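Local coordinates for putative epoxide hydrolase protein (Klebsiella pneumoniae subsp. pneumoniae, PDB 5BOV) that is a putative epoxide hydrolase with an alpha/beta-hydrolase fold, and may hydrolyse esters such as monoacylglycerols, although its true substrate is not established, at residues I118-W123 with P241-P246; A169-N174 with P207-I212; V245-L250 with A267-K272. One frame throughout, in Å; residues are numbered along the deposited sequence.

Contacts 1 and 3 lie side by side, their centres about 9 Å apart, and share Val245 and Pro246. Contact 1 sets helix 111-122 against the loop leading to strand 247-252. Contact 3 joins the start of that strand to the loop before strand 273-278, an outermost strand of the sheet. Contact 2 pairs helices 165-173 and 209-220, across the centre of the chain. Its centre is about 32 Å from that of contact 1 and 35 Å from that of contact 3. Along the chain it is nested inside the loop closed by contact 1 and precedes contact 3. Contacts 1 and 3 thus belong to the core fold, while contact 2 belongs to a helical insertion consistent with a cap domain.

Contact 1 of 3, residues I118-W123 with P241-P246; sequences IVAALW and PPITVP
Ala120 and Ala121, on the last turn of helix 111-122, meet Ile243 and its neighbours in the loop 241-246. The tight part of the contact is apolar. Ile243 has its CG2 methyl anti to the backbone N, with chi1 at -74° setting CG1 beside that N. The two branches therefore reach different alanines. Ile243 CG2 lies 4.0 Å from Ala120 CB, and Ile243 CG1 lies 4.1 Å from Ala121 CB. Ala120 CB also meets the CG2 methyl of Val245 at 4.1 Å. Pro241 adds its ring from the other end of the loop, with Pro241 CG 4.1 Å from Ala121 CB. The small alanine side chains let the backbones come close, and the CA atoms of Ala121 and Ile243 are 5.0 Å apart.

The looser side is open to solvent at the exposed Pro242 and Thr244, and a water mediates the backbone link there. Water 1 bridges the two segments: it donates to Ala120 O at 2.8 Å and accepts from Thr244 N at 2.9 Å. It thus links a carbonyl of the final helical turn to the loop backbone.

Helix 111-122 begins at what is probably the nucleophile elbow of the fold, so this contact packs its far end. Val119 and Ala120 touch Val127 of strand 127-133, which also receives Val245, while Ile243 rests on Leu130 of the same strand. Helix 85-98 packs against Ile118, Val119 and Trp123. Helix 231-238 covers Leu122, and its Tyr233 meets the Trp123 ring edge-to-face.

Contact 2 of 3, residues A169-N174 with P207-I212; sequences AGYRQN and PDHVAI
Tyr171 leads the contact by reaching from helix 165-173 to His209. Its CG is anti to the backbone N (chi1 -165°), and its hydroxyl lies at the edge of the imidazole, near the ring plane. Tyr171 OH and His209 NE2 share a hydrogen bond of 2.7 Å, in which either could donate. The rings meet rim to rim, with planes at 48°. Nearer the backbone, Tyr171 CD2 packs on Val210 CG2 at 3.9 Å.

Arg172 follows. Arg172 CA also touches Val210 CG2, at 3.7 Å. The side chain bends at chi3 (-78°), which turns NE, and Val210 CG1 lies over one face of the guanidinium, 3.5 Å from Arg172 NH2. At the edge of the group, water 2 accepts a bond of 3.2 Å from Arg172 NH2. Water 2 also accepts from Ala211 N at 2.9 Å and donates to Pro207 O at 2.8 Å. It therefore ties the arginine to the start of helix 209-220 and the residues just before it. Arg172 NH1 forms a salt bridge with Glu168.

Both helices lie among those between strands 127-133 and 247-252, where related hydrolases carry a cap. The rings of Phe162 and Phe178 also meet that of Tyr171. His209 ND1 is hydrogen-bonded to Gly68 O, in the interrupted strand 59-74. The His209 ring lies nearly parallel to that of Trp40, and Tyr171 touches Pro41. Trp40 and Pro41 end a His-Gly-Trp-Pro sequence like the oxyanion-hole motif of epoxide hydrolases, in the loop after strand 32-37.

Contact 3 of 3, residues V245-L250 with A267-K272; sequences VPTITL and AKFTGK
Thr247 and Thr249 point toward the ring of Phe269 from strand 247-252. Thr247 crosses it at about a right angle, and Thr247 CG2 lies 3.6 Å from Phe269 CD1 and equally near CE1. Thr249 meets the ring tip to tip, with Thr249 CG2 3.9 Å from Phe269 CE2. Beside this apolar patch the backbones are joined. Thr247 N donates to Lys272 O at 3.0 Å, with an angle of 155° at the hydrogen. Pro246 CA makes a CA-H...O contact with Lys272 O at 3.3 Å, and Pro246 CB lies 4.0 Å from Lys272 CB.

The next shell helps to position these groups. Thr247 has chi1 at -61°, which sets OG1 beside its own backbone N and turns CG2 anti to that N. Thr247 OG1 donates back to Val245 O at 2.9 Å, from above the carbonyl plane. Water 3 donates to Val245 O and Lys272 O, and accepts from Gly271 N at 2.9 Å. Thr249 OG1 is hydrogen-bonded to Tyr273 OH and His275 ND1, and the Tyr273 ring meets that of Phe269 with the planes about 20° apart. The far end of Lys272 leads away from strand 247-252, and its NZ forms a salt bridge with the C-terminal carboxylate of Leu304.

Beyond Lys272 the loop enters strand 273-278, which runs parallel to strand 247-252. Each threonine serves two surfaces, its methyl packing on Phe269 and its hydroxyl meeting a polar partner. Lys272 O takes an N-H, a water hydrogen and a CA-H contact, which is consistent with a well-defined start to the parallel pairing.

Contact 1 of 3, residues I118-W123 with P241-P246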
loop_
_atom_site.group_PDB
_atom_site.type_symbol
_atom_site.label_atom_id
_atom_site.label_comp_id
_atom_site.label_asym_id
_atom_site.label_seq_id
_atom_site.Cartn_x
_atom_site.Cartn_y
_atom_site.Cartn_z
ATOM N N ILE A 118 -0.182 -7.513 6.454
ATOM C CA ILE A 118 -0.896 -8.758 6.380
ATOM C C ILE A 118 0.032 -9.895 5.919
ATOM O O ILE A 118 -0.035 -11.003 6.520
ATOM C CB ILE A 118 -2.136 -8.648 5.478
ATOM C CG1 ILE A 118 -3.135 -7.740 6.116
ATOM C CG2 ILE A 118 -2.773 -10.060 5.217
ATOM C CD1 ILE A 118 -4.249 -7.289 5.176
ATOM N N VAL A 119 0.840 -9.678 4.896
ATOM C CA VAL A 119 1.758 -10.717 4.463
ATOM C C VAL A 119 2.672 -11.116 5.610
ATOM O O VAL A 119 2.890 -12.313 5.872
ATOM C CB VAL A 119 2.565 -10.339 3.220
ATOM C CG1 VAL A 119 3.434 -11.443 2.792
ATOM C CG2 VAL A 119 1.596 -10.030 2.111
ATOM N N ALA A 120 3.198 -10.128 6.355
ATOM C CA ALA A 120 4.064 -10.419 7.437
ATOM C C ALA A 120 3.382 -11.154 8.572
ATOM O O ALA A 120 4.005 -11.975 9.244
ATOM C CB ALA A 120 4.704 -9.108 7.929
ATOM N N ALA A 121 2.127 -10.824 8.851
ATOM C CA ALA A 121 1.417 -11.481 9.939
ATOM C C ALA A 121 0.982 -12.905 9.595
ATOM O O ALA A 121 1.018 -13.838 10.462
ATOM C CB ALA A 121 0.213 -10.616 10.303
ATOM N N LEU A 122 0.521 -13.116 8.385
ATOM C CA LEU A 122 -0.031 -14.438 8.026
ATOM C C LEU A 122 0.965 -15.375 7.405
ATOM O O LEU A 122 0.835 -16.615 7.585
ATOM C CB LEU A 122 -1.226 -14.307 7.083
ATOM C CG LEU A 122 -2.408 -13.456 7.587
ATOM C CD1 LEU A 122 -3.536 -13.513 6.587
ATOM C CD2 LEU A 122 -2.905 -13.864 8.950
ATOM N N TRP A 123 1.939 -14.834 6.683
ATOM C CA TRP A 123 3.019 -15.635 6.103
ATOM C C TRP A 123 4.387 -15.062 6.488
ATOM O O TRP A 123 5.173 -14.663 5.602
ATOM C CB TRP A 123 2.853 -15.693 4.592
ATOM C CG TRP A 123 1.547 -16.174 4.201
ATOM C CD1 TRP A 123 1.126 -17.491 4.206
ATOM C CD2 TRP A 123 0.410 -15.397 3.732
ATOM N NE1 TRP A 123 -0.193 -17.552 3.815
ATOM C CE2 TRP A 123 -0.633 -16.308 3.424
ATOM C CE3 TRP A 123 0.184 -14.048 3.532
ATOM C CZ2 TRP A 123 -1.904 -15.880 2.941
ATOM C CZ3 TRP A 123 -1.060 -13.618 3.111
ATOM C CH2 TRP A 123 -2.099 -14.507 2.806
ATOM N N PRO A 241 -3.428 -9.964 14.909
ATOM C CA PRO A 241 -2.230 -10.697 15.225
ATOM C C PRO A 241 -0.972 -9.818 15.178
ATOM O O PRO A 241 -0.852 -8.989 14.304
ATOM C CB PRO A 241 -2.179 -11.755 14.128
ATOM C CG PRO A 241 -2.846 -11.102 12.986
ATOM C CD PRO A 241 -3.985 -10.395 13.623
ATOM N N PRO A 242 -0.013 -10.049 16.048
ATOM C CA PRO A 242 1.182 -9.238 15.991
ATOM C C PRO A 242 2.107 -9.659 14.864
ATOM O O PRO A 242 1.957 -10.754 14.308
ATOM C CB PRO A 242 1.842 -9.542 17.331
ATOM C CG PRO A 242 1.396 -10.922 17.676
ATOM C CD PRO A 242 -0.047 -10.927 17.244
ATOM N N ILE A 243 2.972 -8.727 14.465
ATOM C CA ILE A 243 3.968 -9.016 13.426
ATOM C C ILE A 243 5.259 -9.357 14.132
ATOM O O ILE A 243 5.793 -8.579 14.969
ATOM C CB ILE A 243 4.083 -7.793 12.518
ATOM C CG1 ILE A 243 2.812 -7.771 11.636
ATOM C CG2 ILE A 243 5.322 -7.907 11.654
ATOM C CD1 ILE A 243 2.541 -6.483 10.974
ATOM N N THR A 244 5.826 -10.488 13.761
ATOM C CA THR A 244 6.978 -11.039 14.442
ATOM C C THR A 244 8.325 -10.726 13.758
ATOM O O THR A 244 9.399 -10.988 14.299
ATOM C CB THR A 244 6.858 -12.602 14.538
ATOM O OG1 THR A 244 6.904 -13.178 13.229
ATOM C CG2 THR A 244 5.611 -12.997 15.272
ATOM N N VAL A 245 8.264 -10.215 12.495
ATOM C CA VAL A 245 9.467 -10.002 11.714
ATOM C C VAL A 245 10.083 -8.648 12.030
ATOM O O VAL A 245 9.401 -7.736 12.537
ATOM C CB VAL A 245 9.211 -10.102 10.197
ATOM C CG1 VAL A 245 8.464 -11.421 9.896
ATOM C CG2 VAL A 245 8.453 -8.936 9.649
ATOM N N PRO A 246 11.378 -8.496 11.795
ATOM C CA PRO A 246 12.003 -7.180 12.066
ATOM C C PRO A 246 11.293 -6.054 11.287
ATOM O O PRO A 246 11.114 -6.175 10.114
ATOM C CB PRO A 246 13.464 -7.350 11.582
ATOM C CG PRO A 246 13.677 -8.804 11.688
ATOM C CD PRO A 246 12.388 -9.459 11.310
HETATM O O HOH W 1 4.543 -12.309 11.970
#

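Contact 2 of 3, residues A169-N174 with P207-I212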
loop_
_atom_site.group_PDB
_atom_site.type_symbol
_atom_site.label_atom_id
_atom_site.label_comp_id
_atom_site.label_asym_id
_atom_site.label_seq_id
_atom_site.Cartn_x
_atom_site.Cartn_y
_atom_site.Cartn_z
ATOM N N ALA A 169 -20.387 7.590 -8.036
ATOM C CA ALA A 169 -20.509 8.381 -9.234
ATOM C C ALA A 169 -19.531 9.579 -9.285
ATOM O O ALA A 169 -18.965 9.862 -10.327
ATOM C CB ALA A 169 -21.977 8.874 -9.395
ATOM N N GLY A 170 -19.352 10.253 -8.161
ATOM C CA GLY A 170 -18.421 11.344 -8.064
ATOM C C GLY A 170 -16.998 10.889 -8.346
ATOM O O GLY A 170 -16.239 11.553 -9.067
ATOM N N TYR A 171 -16.639 9.750 -7.777
ATOM C CA TYR A 171 -15.252 9.282 -7.937
ATOM C C TYR A 171 -15.011 8.876 -9.358
ATOM O O TYR A 171 -13.930 9.074 -9.905
ATOM C CB TYR A 171 -14.877 8.200 -6.907
ATOM C CG TYR A 171 -13.363 7.965 -6.829
ATOM C CD1 TYR A 171 -12.507 9.027 -6.500
ATOM C CD2 TYR A 171 -12.820 6.732 -7.103
ATOM C CE1 TYR A 171 -11.128 8.824 -6.503
ATOM C CE2 TYR A 171 -11.441 6.511 -7.111
ATOM C CZ TYR A 171 -10.611 7.547 -6.784
ATOM O OH TYR A 171 -9.230 7.408 -6.789
ATOM N N ARG A 172 -16.017 8.261 -9.954
ATOM C CA ARG A 172 -15.918 7.839 -11.372
ATOM C C ARG A 172 -15.897 9.027 -12.311
ATOM O O ARG A 172 -15.107 9.063 -13.260
ATOM C CB ARG A 172 -17.036 6.902 -11.752
ATOM C CG ARG A 172 -16.987 6.447 -13.215
ATOM C CD ARG A 172 -17.908 5.291 -13.464
ATOM N NE ARG A 172 -17.315 4.058 -12.978
ATOM C CZ ARG A 172 -17.802 3.276 -12.025
ATOM N NH1 ARG A 172 -18.932 3.554 -11.380
ATOM N NH2 ARG A 172 -17.122 2.168 -11.728
ATOM N N GLN A 173 -16.776 9.989 -12.110
ATOM C CA GLN A 173 -16.804 11.147 -13.008
ATOM C C GLN A 173 -15.590 12.094 -12.862
ATOM O O GLN A 173 -15.226 12.789 -13.818
ATOM C CB GLN A 173 -18.042 11.969 -12.747
ATOM C CG GLN A 173 -19.290 11.260 -13.202
ATOM C CD GLN A 173 -20.544 12.067 -12.836
ATOM O OE1 GLN A 173 -20.508 13.318 -12.693
ATOM N NE2 GLN A 173 -21.634 11.357 -12.622
ATOM N N ASN A 174 -15.061 12.186 -11.642
ATOM C CA ASN A 174 -14.111 13.206 -11.231
ATOM C C ASN A 174 -12.818 12.527 -10.649
ATOM O O ASN A 174 -12.233 13.156 -9.781
ATOM C CB ASN A 174 -14.695 14.128 -10.092
ATOM C CG ASN A 174 -15.996 14.815 -10.504
ATOM O OD1 ASN A 174 -16.125 15.225 -11.661
ATOM N ND2 ASN A 174 -16.961 14.960 -9.563
ATOM N N PRO A 207 -9.605 0.513 -15.607
ATOM C CA PRO A 207 -11.066 0.349 -15.593
ATOM C C PRO A 207 -11.663 -0.274 -14.329
ATOM O O PRO A 207 -12.870 -0.160 -14.106
ATOM C CB PRO A 207 -11.332 -0.562 -16.792
ATOM C CG PRO A 207 -10.067 -1.200 -17.123
ATOM C CD PRO A 207 -8.959 -0.224 -16.699
ATOM N N ASP A 208 -10.816 -0.853 -13.484
ATOM C CA ASP A 208 -11.254 -1.371 -12.216
ATOM C C ASP A 208 -10.997 -0.408 -11.035
ATOM O O ASP A 208 -11.365 -0.745 -9.904
ATOM C CB ASP A 208 -10.459 -2.641 -11.886
ATOM C CG ASP A 208 -10.564 -3.737 -12.973
ATOM O OD1 ASP A 208 -11.715 -3.923 -13.437
ATOM O OD2 ASP A 208 -9.504 -4.355 -13.279
ATOM N N HIS A 209 -10.349 0.746 -11.269
ATOM C CA HIS A 209 -9.902 1.537 -10.154
ATOM C C HIS A 209 -11.054 2.004 -9.238
ATOM O O HIS A 209 -10.947 1.963 -8.022
ATOM C CB HIS A 209 -9.132 2.767 -10.648
ATOM C CG HIS A 209 -8.647 3.620 -9.505
ATOM N ND1 HIS A 209 -7.692 3.174 -8.628
ATOM C CD2 HIS A 209 -9.096 4.795 -9.035
ATOM C CE1 HIS A 209 -7.543 4.074 -7.674
ATOM N NE2 HIS A 209 -8.406 5.057 -7.907
ATOM N N VAL A 210 -12.120 2.463 -9.856
ATOM C CA VAL A 210 -13.254 2.939 -9.051
ATOM C C VAL A 210 -13.807 1.807 -8.270
ATOM O O VAL A 210 -14.074 1.969 -7.045
ATOM C CB VAL A 210 -14.321 3.640 -9.921
ATOM C CG1 VAL A 210 -15.596 3.934 -9.135
ATOM C CG2 VAL A 210 -13.743 4.925 -10.484
ATOM N N ALA A 211 -14.074 0.671 -8.952
ATOM C CA ALA A 211 -14.710 -0.431 -8.282
ATOM C C ALA A 211 -13.865 -0.877 -7.080
ATOM O O ALA A 211 -14.391 -1.166 -5.998
ATOM C CB ALA A 211 -14.949 -1.586 -9.226
ATOM N N ILE A 212 -12.543 -0.967 -7.261
ATOM C CA ILE A 212 -11.643 -1.421 -6.183
ATOM C C ILE A 212 -11.646 -0.409 -5.043
ATOM O O ILE A 212 -11.665 -0.803 -3.842
ATOM C CB ILE A 212 -10.216 -1.679 -6.700
ATOM C CG1 ILE A 212 -10.222 -2.846 -7.675
ATOM C CG2 ILE A 212 -9.243 -1.959 -5.552
ATOM C CD1 ILE A 212 -10.660 -4.174 -7.114
HETATM O O HOH W 2 -14.334 0.579 -11.814
#

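Contact 3 of 3, residues V245-L250 with A267-K272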
loop_
_atom_site.group_PDB
_atom_site.type_symbol
_atom_site.label_atom_id
_atom_site.label_comp_id
_atom_site.label_asym_id
_atom_site.label_seq_id
_atom_site.Cartn_x
_atom_site.Cartn_y
_atom_site.Cartn_z
ATOM N N VAL A 245 8.264 -10.215 12.495
ATOM C CA VAL A 245 9.467 -10.002 11.714
ATOM C C VAL A 245 10.083 -8.648 12.030
ATOM O O VAL A 245 9.401 -7.736 12.537
ATOM C CB VAL A 245 9.211 -10.102 10.197
ATOM C CG1 VAL A 245 8.464 -11.421 9.896
ATOM C CG2 VAL A 245 8.453 -8.936 9.649
ATOM N N PRO A 246 11.378 -8.496 11.795
ATOM C CA PRO A 246 12.003 -7.180 12.066
ATOM C C PRO A 246 11.293 -6.054 11.287
ATOM O O PRO A 246 11.114 -6.175 10.114
ATOM C CB PRO A 246 13.464 -7.350 11.582
ATOM C CG PRO A 246 13.677 -8.804 11.688
ATOM C CD PRO A 246 12.388 -9.459 11.310
ATOM N N THR A 247 10.949 -4.998 12.003
ATOM C CA THR A 247 10.105 -3.939 11.423
ATOM C C THR A 247 10.627 -2.572 11.813
ATOM O O THR A 247 10.950 -2.320 13.008
ATOM C CB THR A 247 8.691 -4.076 11.925
ATOM O OG1 THR A 247 8.142 -5.363 11.529
ATOM C CG2 THR A 247 7.800 -2.993 11.377
ATOM N N ILE A 248 10.661 -1.646 10.836
ATOM C CA ILE A 248 10.762 -0.252 11.108
ATOM C C ILE A 248 9.475 0.429 10.696
ATOM O O ILE A 248 9.029 0.245 9.571
ATOM C CB ILE A 248 11.972 0.433 10.398
ATOM C CG1 ILE A 248 13.258 -0.222 10.907
ATOM C CG2 ILE A 248 11.942 1.906 10.586
ATOM C CD1 ILE A 248 14.518 0.411 10.328
ATOM N N THR A 249 8.880 1.173 11.620
ATOM C CA THR A 249 7.737 2.004 11.297
ATOM C C THR A 249 8.204 3.466 11.115
ATOM O O THR A 249 9.160 3.908 11.700
ATOM C CB THR A 249 6.623 1.934 12.385
ATOM O OG1 THR A 249 7.184 2.294 13.634
ATOM C CG2 THR A 249 6.045 0.552 12.417
ATOM N N LEU A 250 7.496 4.165 10.205
ATOM C CA LEU A 250 7.795 5.535 9.852
ATOM C C LEU A 250 6.559 6.401 10.002
ATOM O O LEU A 250 5.457 5.952 9.688
ATOM C CB LEU A 250 8.264 5.677 8.404
ATOM C CG LEU A 250 9.444 4.828 7.974
ATOM C CD1 LEU A 250 9.701 5.046 6.476
ATOM C CD2 LEU A 250 10.663 5.244 8.767
ATOM N N ALA A 267 3.287 -2.326 20.658
ATOM C CA ALA A 267 3.192 -3.707 21.061
ATOM C C ALA A 267 2.583 -4.596 20.005
ATOM O O ALA A 267 2.435 -5.790 20.263
ATOM C CB ALA A 267 2.388 -3.802 22.365
ATOM N N LYS A 268 2.340 -4.071 18.796
ATOM C CA LYS A 268 1.934 -4.927 17.694
ATOM C C LYS A 268 3.106 -5.517 16.954
ATOM O O LYS A 268 2.888 -6.399 16.108
ATOM C CB LYS A 268 1.078 -4.168 16.713
ATOM C CG LYS A 268 -0.125 -3.482 17.300
ATOM C CD LYS A 268 -0.946 -4.437 18.113
ATOM C CE LYS A 268 -1.577 -5.546 17.310
ATOM N NZ LYS A 268 -2.403 -6.417 18.210
ATOM N N PHE A 269 4.324 -5.175 17.308
ATOM C CA PHE A 269 5.506 -5.677 16.599
ATOM C C PHE A 269 6.374 -6.371 17.686
ATOM O O PHE A 269 6.916 -5.680 18.578
ATOM C CB PHE A 269 6.219 -4.532 15.983
ATOM C CG PHE A 269 5.410 -3.838 14.935
ATOM C CD1 PHE A 269 5.318 -4.378 13.653
ATOM C CD2 PHE A 269 4.677 -2.747 15.262
ATOM C CE1 PHE A 269 4.502 -3.762 12.721
ATOM C CE2 PHE A 269 3.856 -2.122 14.283
ATOM C CZ PHE A 269 3.811 -2.623 13.029
ATOM N N THR A 270 6.366 -7.693 17.663
ATOM C CA THR A 270 6.913 -8.469 18.727
ATOM C C THR A 270 8.337 -8.941 18.502
ATOM O O THR A 270 8.856 -9.628 19.379
ATOM C CB THR A 270 6.001 -9.660 19.050
ATOM O OG1 THR A 270 5.730 -10.410 17.860
ATOM C CG2 THR A 270 4.691 -9.182 19.636
ATOM N N GLY A 271 8.903 -8.651 17.308
ATOM C CA GLY A 271 10.289 -8.927 17.056
ATOM C C GLY A 271 11.130 -7.676 17.182
ATOM O O GLY A 271 10.885 -6.786 17.976
ATOM N N LYS A 272 12.220 -7.645 16.429
ATOM C CA LYS A 272 13.085 -6.489 16.392
ATOM C C LYS A 272 12.287 -5.346 15.837
ATOM O O LYS A 272 11.474 -5.539 14.934
ATOM C CB LYS A 272 14.280 -6.802 15.477
ATOM C CG LYS A 272 15.161 -7.870 16.099
ATOM C CD LYS A 272 16.303 -8.134 15.173
ATOM C CE LYS A 272 17.331 -9.011 15.877
ATOM N NZ LYS A 272 18.570 -9.167 15.068
HETATM O O HOH W 3 8.838 -6.811 15.126
#